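Local atomic coordinates of phosphinothricin N-acetyltransferase (Brucella ovis, PDB entry 5DWM), a protein that probably transfers an acetyl group from acetyl-CoA to an amine substrate, as a GNAT-family acyltransferase that binds acetyl-CoA. Residues Ala25-Ala30 against Ser93-Pro98; Cys150-Gly155 against Trp163-Leu168. All coordinates share one frame; numbering follows the deposited sequence.

How the interactions relate
After strand 11-14 the chain runs through helix 20-33, then helix 45-58 and strands 62-67 and 70-79, before strand 89-96 and the turn after it bring Ser-93 to Pro-98 back against helix 20-33; this return is interaction 1, closing a long loop of 62 residues. Interaction 2 opens later and closes a short one: seven residues separate its two segments, which belong to the strands of one hairpin. The two follow in series, neither nested nor crossed. Their nearest atoms lie about 10 Å apart, yet both reach the same mixed sheet: interaction 1 packs a helix on an inner strand, and interaction 2 pairs strand 148-159, at one edge of the sheet within this chain, with strand 162-172.

Interaction 1 (Ala25-Ala30 against Ser93-Pro98); sequences AIYTQA and SIYIAP
Tyr-95 rises from its strand toward helix 20-33 and meets three of that helix's residues in turn. Its CB lies 4.1 Å from CG2 of Ile-26. Next, the methyl of Ala-30 comes obliquely to the CD1-CE1 side of the ring, with CB of Ala-30 3.6 Å from CD1 of Tyr-95. Farther out the ring takes the edge of Tyr-27 on one face: Tyr-27 CD1 stands over the ring centre, and Tyr-27 CE1 comes within 3.6 Å of Tyr-95 CZ and also touches OH. The planes stand at 77°, a T-shaped stack. CG of Tyr-27 is anti to its backbone N (chi1 -170°), and its OH is held beyond the contact by Glu-39 and Ser-37.

Past the tyrosine, Ile-26 lays CG2 3.7 Å from the carbonyl carbon of Ile-96, and its CG1 and CD1 meet the methyl of Ala-97. At the outer end, CB of Gln-29 lies 3.8 Å from CG of Pro-98. A water donates to O of Ile-26 and to O of Ile-96, 2.9 Å from each, so it bridges a helix carbonyl to the carbonyl at the strand's end.

The axes of helix segment 25-30 and strand segment 93-96 lie at 91° and approach to 8.1 Å. Tyr-74 of strand 70-79, which pairs with this strand, also touches Ile-26 and Tyr-27, and helix 45-58 flanks Tyr-27 through Met-48 and Arg-51. Ile-94 and Ile-96, which belong to the acetyl-CoA site, pack on helix 105-119, so the strand lies between two helical layers.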
ATOM      1  N   ALA A  25     -23.604  -7.690  -3.980  1.00 15.04           N
ATOM      2  CA  ALA A  25     -24.622  -6.729  -3.558  1.00 16.19           C
ATOM      3  C   ALA A  25     -24.169  -5.914  -2.345  1.00 15.65           C
ATOM      4  O   ALA A  25     -24.384  -4.695  -2.289  1.00 16.02           O
ATOM      5  CB  ALA A  25     -25.949  -7.443  -3.273  1.00 16.61           C
ATOM      6  N   ILE A  26     -23.536  -6.567  -1.368  1.00 14.57           N
ATOM      7  CA  ILE A  26     -23.039  -5.862  -0.187  1.00 15.09           C
ATOM      8  C   ILE A  26     -21.977  -4.847  -0.589  1.00 15.03           C
ATOM      9  O   ILE A  26     -22.010  -3.683  -0.175  1.00 15.66           O
ATOM     10  CB  ILE A  26     -22.494  -6.870   0.839  1.00 16.03           C
ATOM     11  CG1 ILE A  26     -23.646  -7.706   1.408  1.00 16.73           C
ATOM     12  CG2 ILE A  26     -21.733  -6.161   1.958  1.00 17.35           C
ATOM     13  CD1 ILE A  26     -23.197  -8.844   2.302  1.00 18.56           C
ATOM     14  N   TYR A  27     -21.012  -5.278  -1.400  1.00 14.00           N
ATOM     15  CA  TYR A  27     -19.946  -4.367  -1.804  1.00 13.47           C
ATOM     16  C   TYR A  27     -20.485  -3.232  -2.672  1.00 14.60           C
ATOM     17  O   TYR A  27     -20.007  -2.091  -2.566  1.00 14.72           O
ATOM     18  CB  TYR A  27     -18.819  -5.141  -2.503  1.00 13.60           C
ATOM     19  CG  TYR A  27     -17.583  -4.299  -2.741  1.00 13.20           C
ATOM     20  CD1 TYR A  27     -16.915  -3.698  -1.679  1.00 14.05           C
ATOM     21  CD2 TYR A  27     -17.103  -4.083  -4.024  1.00 13.51           C
ATOM     22  CE1 TYR A  27     -15.799  -2.900  -1.888  1.00 13.80           C
ATOM     23  CE2 TYR A  27     -15.979  -3.282  -4.249  1.00 13.31           C
ATOM     24  CZ  TYR A  27     -15.342  -2.698  -3.167  1.00 12.63           C
ATOM     25  OH  TYR A  27     -14.234  -1.914  -3.351  1.00 14.17           O
ATOM     26  N   THR A  28     -21.480  -3.516  -3.520  1.00 14.67           N
ATOM     27  CA  THR A  28     -22.082  -2.468  -4.341  1.00 15.05           C
ATOM     28  C   THR A  28     -22.605  -1.326  -3.476  1.00 15.47           C
ATOM     29  O   THR A  28     -22.359  -0.148  -3.762  1.00 16.39           O
ATOM     30  CB  THR A  28     -23.195  -3.062  -5.210  1.00 16.34           C
ATOM     31  OG1 THR A  28     -22.613  -3.900  -6.217  1.00 18.45           O
ATOM     32  CG2 THR A  28     -24.040  -1.959  -5.875  1.00 18.11           C
ATOM     33  N   GLN A  29     -23.333  -1.658  -2.404  1.00 15.95           N
ATOM     34  CA  GLN A  29     -23.837  -0.614  -1.514  1.00 16.50           C
ATOM     35  C   GLN A  29     -22.703   0.145  -0.837  1.00 15.41           C
ATOM     36  O   GLN A  29     -22.770   1.373  -0.690  1.00 18.22           O
ATOM     37  CB  GLN A  29     -24.789  -1.211  -0.473  1.00 18.77           C
ATOM     38  CG  GLN A  29     -26.107  -1.674  -1.063  1.00 22.34           C
ATOM     39  CD  GLN A  29     -26.698  -0.640  -2.001  1.00 26.53           C
ATOM     40  OE1 GLN A  29     -26.921   0.507  -1.613  1.00 29.00           O
ATOM     41  NE2 GLN A  29     -26.927  -1.034  -3.254  1.00 27.07           N
ATOM     42  N   ALA A  30     -21.654  -0.566  -0.412  1.00 15.47           N
ATOM     43  CA  ALA A  30     -20.488   0.099   0.165  1.00 15.97           C
ATOM     44  C   ALA A  30     -19.859   1.086  -0.816  1.00 16.28           C
ATOM     45  O   ALA A  30     -19.506   2.211  -0.439  1.00 18.03           O
ATOM     46  CB  ALA A  30     -19.460  -0.944   0.589  1.00 16.53           C
ATOM     47  N   SER A  93      -9.848  -7.036   5.173  1.00 15.39           N
ATOM     48  CA  SER A  93     -10.924  -6.323   4.493  1.00 15.60           C
ATOM     49  C   SER A  93     -12.246  -6.873   5.002  1.00 14.68           C
ATOM     50  O   SER A  93     -12.427  -8.091   5.040  1.00 16.56           O
ATOM     51  CB  SER A  93     -10.846  -6.560   2.984  1.00 18.91           C
ATOM     52  OG  SER A  93      -9.668  -5.982   2.455  1.00 20.60           O
ATOM     53  N   ILE A  94     -13.163  -5.990   5.397  1.00 15.37           N
ATOM     54  CA  ILE A  94     -14.427  -6.397   6.005  1.00 14.96           C
ATOM     55  C   ILE A  94     -15.521  -5.484   5.476  1.00 14.44           C
ATOM     56  O   ILE A  94     -15.378  -4.257   5.519  1.00 15.84           O
ATOM     57  CB  ILE A  94     -14.409  -6.277   7.542  1.00 19.13           C
ATOM     58  CG1 ILE A  94     -13.197  -6.970   8.165  1.00 23.59           C
ATOM     59  CG2 ILE A  94     -15.693  -6.856   8.131  1.00 19.32           C
ATOM     60  CD1 ILE A  94     -13.073  -6.721   9.649  1.00 27.30           C
ATOM     61  N   TYR A  95     -16.630  -6.075   5.028  1.00 14.42           N
ATOM     62  CA  TYR A  95     -17.799  -5.317   4.599  1.00 14.23           C
ATOM     63  C   TYR A  95     -19.062  -5.973   5.127  1.00 14.87           C
ATOM     64  O   TYR A  95     -19.191  -7.200   5.094  1.00 17.38           O
ATOM     65  CB  TYR A  95     -17.876  -5.209   3.071  1.00 15.76           C
ATOM     66  CG  TYR A  95     -16.863  -4.230   2.529  1.00 16.21           C
ATOM     67  CD1 TYR A  95     -17.132  -2.869   2.514  1.00 17.80           C
ATOM     68  CD2 TYR A  95     -15.631  -4.660   2.057  1.00 17.66           C
ATOM     69  CE1 TYR A  95     -16.211  -1.961   2.025  1.00 19.29           C
ATOM     70  CE2 TYR A  95     -14.696  -3.754   1.565  1.00 19.46           C
ATOM     71  CZ  TYR A  95     -14.993  -2.407   1.552  1.00 19.19           C
ATOM     72  OH  TYR A  95     -14.074  -1.501   1.068  1.00 22.24           O
ATOM     73  N   ILE A  96     -19.998  -5.144   5.584  1.00 15.67           N
ATOM     74  CA  ILE A  96     -21.231  -5.602   6.206  1.00 15.82           C
ATOM     75  C   ILE A  96     -22.415  -5.071   5.403  1.00 16.21           C
ATOM     76  O   ILE A  96     -22.378  -3.942   4.898  1.00 16.64           O
ATOM     77  CB  ILE A  96     -21.304  -5.127   7.674  1.00 18.14           C
ATOM     78  CG1 ILE A  96     -20.041  -5.539   8.447  1.00 20.55           C
ATOM     79  CG2 ILE A  96     -22.543  -5.670   8.360  1.00 19.07           C
ATOM     80  CD1 ILE A  96     -19.859  -7.032   8.619  1.00 22.86           C
ATOM     81  N   ALA A  97     -23.456  -5.894   5.277  1.00 16.45           N
ATOM     82  CA  ALA A  97     -24.689  -5.448   4.632  1.00 17.52           C
ATOM     83  C   ALA A  97     -25.271  -4.254   5.388  1.00 19.42           C
ATOM     84  O   ALA A  97     -25.215  -4.215   6.624  1.00 19.88           O
ATOM     85  CB  ALA A  97     -25.721  -6.580   4.599  1.00 17.68           C
ATOM     86  N   PRO A  98     -25.840  -3.268   4.685  1.00 22.97           N
ATOM     87  CA  PRO A  98     -26.349  -2.078   5.388  1.00 25.70           C
ATOM     88  C   PRO A  98     -27.361  -2.396   6.469  1.00 27.87           C
ATOM     89  O   PRO A  98     -27.321  -1.792   7.549  1.00 29.11           O
ATOM     90  CB  PRO A  98     -26.968  -1.245   4.256  1.00 26.61           C
ATOM     91  CG  PRO A  98     -26.214  -1.656   3.044  1.00 27.26           C
ATOM     92  CD  PRO A  98     -25.947  -3.128   3.223  1.00 24.53           C
TER
HETATM   93  O   HOH W   1     -22.476  -2.505   2.419  1.00 25.53           O

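Interaction 2 (Cys150-Gly155 against Trp163-Leu168)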
ATOM      1  N   CYS A 150      -1.355   3.109  13.618  1.00 16.67           N
ATOM      2  CA  CYS A 150       0.010   3.170  13.123  1.00 17.30           C
ATOM      3  C   CYS A 150       0.174   4.117  11.942  1.00 17.98           C
ATOM      4  O   CYS A 150       1.207   4.062  11.269  1.00 20.83           O
ATOM      5  CB  CYS A 150       0.565   1.768  12.803  1.00 16.82           C
ATOM      6  SG  CYS A 150      -0.268   0.876  11.474  1.00 16.25           S
ATOM      7  N   GLY A 151      -0.795   4.979  11.668  1.00 17.64           N
ATOM      8  CA  GLY A 151      -0.574   6.009  10.670  1.00 17.96           C
ATOM      9  C   GLY A 151      -1.866   6.597  10.156  1.00 15.31           C
ATOM     10  O   GLY A 151      -2.958   6.074  10.378  1.00 15.99           O
ATOM     11  N   ARG A 152      -1.717   7.709   9.440  1.00 15.31           N
ATOM     12  CA  ARG A 152      -2.854   8.381   8.818  1.00 14.99           C
ATOM     13  C   ARG A 152      -2.317   9.140   7.615  1.00 15.85           C
ATOM     14  O   ARG A 152      -1.564  10.110   7.781  1.00 16.58           O
ATOM     15  CB  ARG A 152      -3.539   9.329   9.797  1.00 17.02           C
ATOM     16  CG  ARG A 152      -4.788   9.981   9.229  1.00 19.87           C
ATOM     17  CD  ARG A 152      -5.658  10.534  10.354  1.00 24.27           C
ATOM     18  NE  ARG A 152      -6.826  11.260   9.863  1.00 28.62           N
ATOM     19  CZ  ARG A 152      -7.991  11.324  10.502  1.00 29.93           C
ATOM     20  NH1 ARG A 152      -8.161  10.694  11.660  1.00 31.44           N
ATOM     21  NH2 ARG A 152      -8.995  12.013   9.981  1.00 31.47           N
ATOM     22  N   ILE A 153      -2.679   8.693   6.415  1.00 15.15           N
ATOM     23  CA  ILE A 153      -2.287   9.385   5.189  1.00 13.92           C
ATOM     24  C   ILE A 153      -3.403  10.375   4.890  1.00 13.23           C
ATOM     25  O   ILE A 153      -4.502   9.981   4.495  1.00 14.14           O
ATOM     26  CB  ILE A 153      -2.074   8.426   4.009  1.00 13.46           C
ATOM     27  CG1 ILE A 153      -1.107   7.299   4.360  1.00 14.93           C
ATOM     28  CG2 ILE A 153      -1.597   9.206   2.774  1.00 14.21           C
ATOM     29  CD1 ILE A 153      -1.060   6.207   3.281  1.00 14.62           C
ATOM     30  N   GLU A 154      -3.122  11.659   5.075  1.00 14.36           N
ATOM     31  CA  GLU A 154      -4.138  12.684   4.903  1.00 14.79           C
ATOM     32  C   GLU A 154      -4.392  12.955   3.428  1.00 13.81           C
ATOM     33  O   GLU A 154      -3.463  13.022   2.622  1.00 14.98           O
ATOM     34  CB  GLU A 154      -3.678  13.968   5.571  1.00 18.24           C
ATOM     35  CG  GLU A 154      -3.609  13.855   7.080  1.00 23.26           C
ATOM     36  CD  GLU A 154      -3.305  15.183   7.721  1.00 28.84           C
ATOM     37  OE1 GLU A 154      -4.237  16.004   7.845  1.00 30.69           O
ATOM     38  OE2 GLU A 154      -2.128  15.417   8.068  1.00 31.83           O
ATOM     39  N   GLY A 155      -5.666  13.114   3.079  1.00 13.28           N
ATOM     40  CA  GLY A 155      -6.010  13.479   1.715  1.00 13.68           C
ATOM     41  C   GLY A 155      -5.629  12.437   0.692  1.00 13.98           C
ATOM     42  O   GLY A 155      -5.251  12.786  -0.431  1.00 14.27           O
ATOM     43  N   TRP A 163     -12.474  15.181   0.344  1.00 15.08           N
ATOM     44  CA  TRP A 163     -11.167  14.577   0.574  1.00 14.02           C
ATOM     45  C   TRP A 163     -11.248  13.618   1.754  1.00 15.11           C
ATOM     46  O   TRP A 163     -11.921  13.894   2.753  1.00 17.67           O
ATOM     47  CB  TRP A 163     -10.104  15.646   0.839  1.00 13.66           C
ATOM     48  CG  TRP A 163      -9.681  16.357  -0.406  1.00 12.30           C
ATOM     49  CD1 TRP A 163     -10.014  17.630  -0.783  1.00 12.21           C
ATOM     50  CD2 TRP A 163      -8.845  15.832  -1.445  1.00 12.82           C
ATOM     51  NE1 TRP A 163      -9.422  17.932  -1.998  1.00 13.20           N
ATOM     52  CE2 TRP A 163      -8.706  16.842  -2.424  1.00 13.24           C
ATOM     53  CE3 TRP A 163      -8.202  14.603  -1.640  1.00 13.39           C
ATOM     54  CZ2 TRP A 163      -7.955  16.656  -3.580  1.00 13.83           C
ATOM     55  CZ3 TRP A 163      -7.456  14.419  -2.783  1.00 13.70           C
ATOM     56  CH2 TRP A 163      -7.337  15.438  -3.743  1.00 13.38           C
ATOM     57  N   LEU A 164     -10.545  12.495   1.633  1.00 14.23           N
ATOM     58  CA  LEU A 164     -10.634  11.395   2.581  1.00 14.54           C
ATOM     59  C   LEU A 164      -9.237  11.068   3.073  1.00 14.63           C
ATOM     60  O   LEU A 164      -8.272  11.171   2.315  1.00 15.12           O
ATOM     61  CB  LEU A 164     -11.174  10.142   1.888  1.00 16.48           C
ATOM     62  CG  LEU A 164     -12.402  10.318   0.987  1.00 18.57           C
ATOM     63  CD1 LEU A 164     -12.760   8.991   0.322  1.00 19.25           C
ATOM     64  CD2 LEU A 164     -13.586  10.869   1.771  1.00 18.69           C
ATOM     65  N   ASP A 165      -9.138  10.640   4.333  1.00 16.12           N
ATOM     66  CA  ASP A 165      -7.876  10.199   4.908  1.00 16.00           C
ATOM     67  C   ASP A 165      -7.877   8.683   5.033  1.00 15.52           C
ATOM     68  O   ASP A 165      -8.920   8.072   5.268  1.00 17.92           O
ATOM     69  CB  ASP A 165      -7.664  10.769   6.316  1.00 16.97           C
ATOM     70  CG  ASP A 165      -7.565  12.288   6.342  1.00 18.08           C
ATOM     71  OD1 ASP A 165      -7.440  12.931   5.281  1.00 18.39           O
ATOM     72  OD2 ASP A 165      -7.607  12.849   7.453  1.00 21.81           O
ATOM     73  N   THR A 166      -6.698   8.077   4.922  1.00 13.98           N
ATOM     74  CA  THR A 166      -6.544   6.646   5.170  1.00 14.82           C
ATOM     75  C   THR A 166      -5.973   6.459   6.568  1.00 15.76           C
ATOM     76  O   THR A 166      -4.872   6.936   6.852  1.00 17.31           O
ATOM     77  CB  THR A 166      -5.569   6.036   4.170  1.00 15.85           C
ATOM     78  OG1 THR A 166      -6.085   6.162   2.847  1.00 16.54           O
ATOM     79  CG2 THR A 166      -5.328   4.558   4.497  1.00 17.21           C
ATOM     80  N   VAL A 167      -6.711   5.769   7.436  1.00 14.86           N
ATOM     81  CA  VAL A 167      -6.229   5.434   8.773  1.00 15.96           C
ATOM     82  C   VAL A 167      -5.622   4.035   8.743  1.00 14.99           C
ATOM     83  O   VAL A 167      -6.261   3.081   8.281  1.00 16.17           O
ATOM     84  CB  VAL A 167      -7.360   5.548   9.813  1.00 16.65           C
ATOM     85  CG1 VAL A 167      -7.005   4.775  11.085  1.00 18.70           C
ATOM     86  CG2 VAL A 167      -7.635   7.030  10.117  1.00 18.20           C
ATOM     87  N   LEU A 168      -4.383   3.910   9.209  1.00 13.84           N
ATOM     88  CA  LEU A 168      -3.698   2.622   9.259  1.00 14.70           C
ATOM     89  C   LEU A 168      -3.656   2.105  10.692  1.00 15.75           C
ATOM     90  O   LEU A 168      -3.364   2.864  11.625  1.00 15.56           O
ATOM     91  CB  LEU A 168      -2.265   2.747   8.734  1.00 17.09           C
ATOM     92  CG  LEU A 168      -2.149   3.360   7.342  1.00 20.77           C
ATOM     93  CD1 LEU A 168      -0.726   3.761   7.132  1.00 25.54           C
ATOM     94  CD2 LEU A 168      -2.570   2.360   6.299  1.00 25.07           C
TER
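Arg-152 sends CG anti to its backbone N (chi1 -176°) and stays extended to NE, while Asp-165 turns CG anti to its own carbonyl carbon (chi1 -63°); the two groups meet across the strands. NE and NH2 of Arg-152 both reach OD2 of Asp-165, each at 3.0 Å, in a side-on salt bridge. OD2 lies in the guanidinium plane and is met on its anti side, the two nitrogens coming from opposite faces of a carboxylate turned 73° from that plane. OD1 accepts the N-H of Gly-155 at 2.8 Å, tying down the corner where the first strand turns away. NH2 also forms a salt bridge with Glu-133, its strongest polar partner. With Arg-152 on OD2 and Arg-177 of the second subunit on OD1, the positive charge probably favours the ionised carboxylate, although Glu-154 lies nearby.

Val-167 CG2 lies 4.0 Å from CD of Arg-152, beside the arm. Next along the ladder, Ile-153 and Thr-166 form a hydrogen-bonded antiparallel pair.

At the other end N of Cys-150 bonds to O of Leu-168, and N of Leu-168 to O of Gly-151. Cys-150 and Gly-151 thus both face Leu-168, a classic beta bulge in an antiparallel hairpin, on the outer strand of the GNAT sheet within this chain, where the second subunit adds backbone hydrogen bonds to Cys-150 and Arg-152.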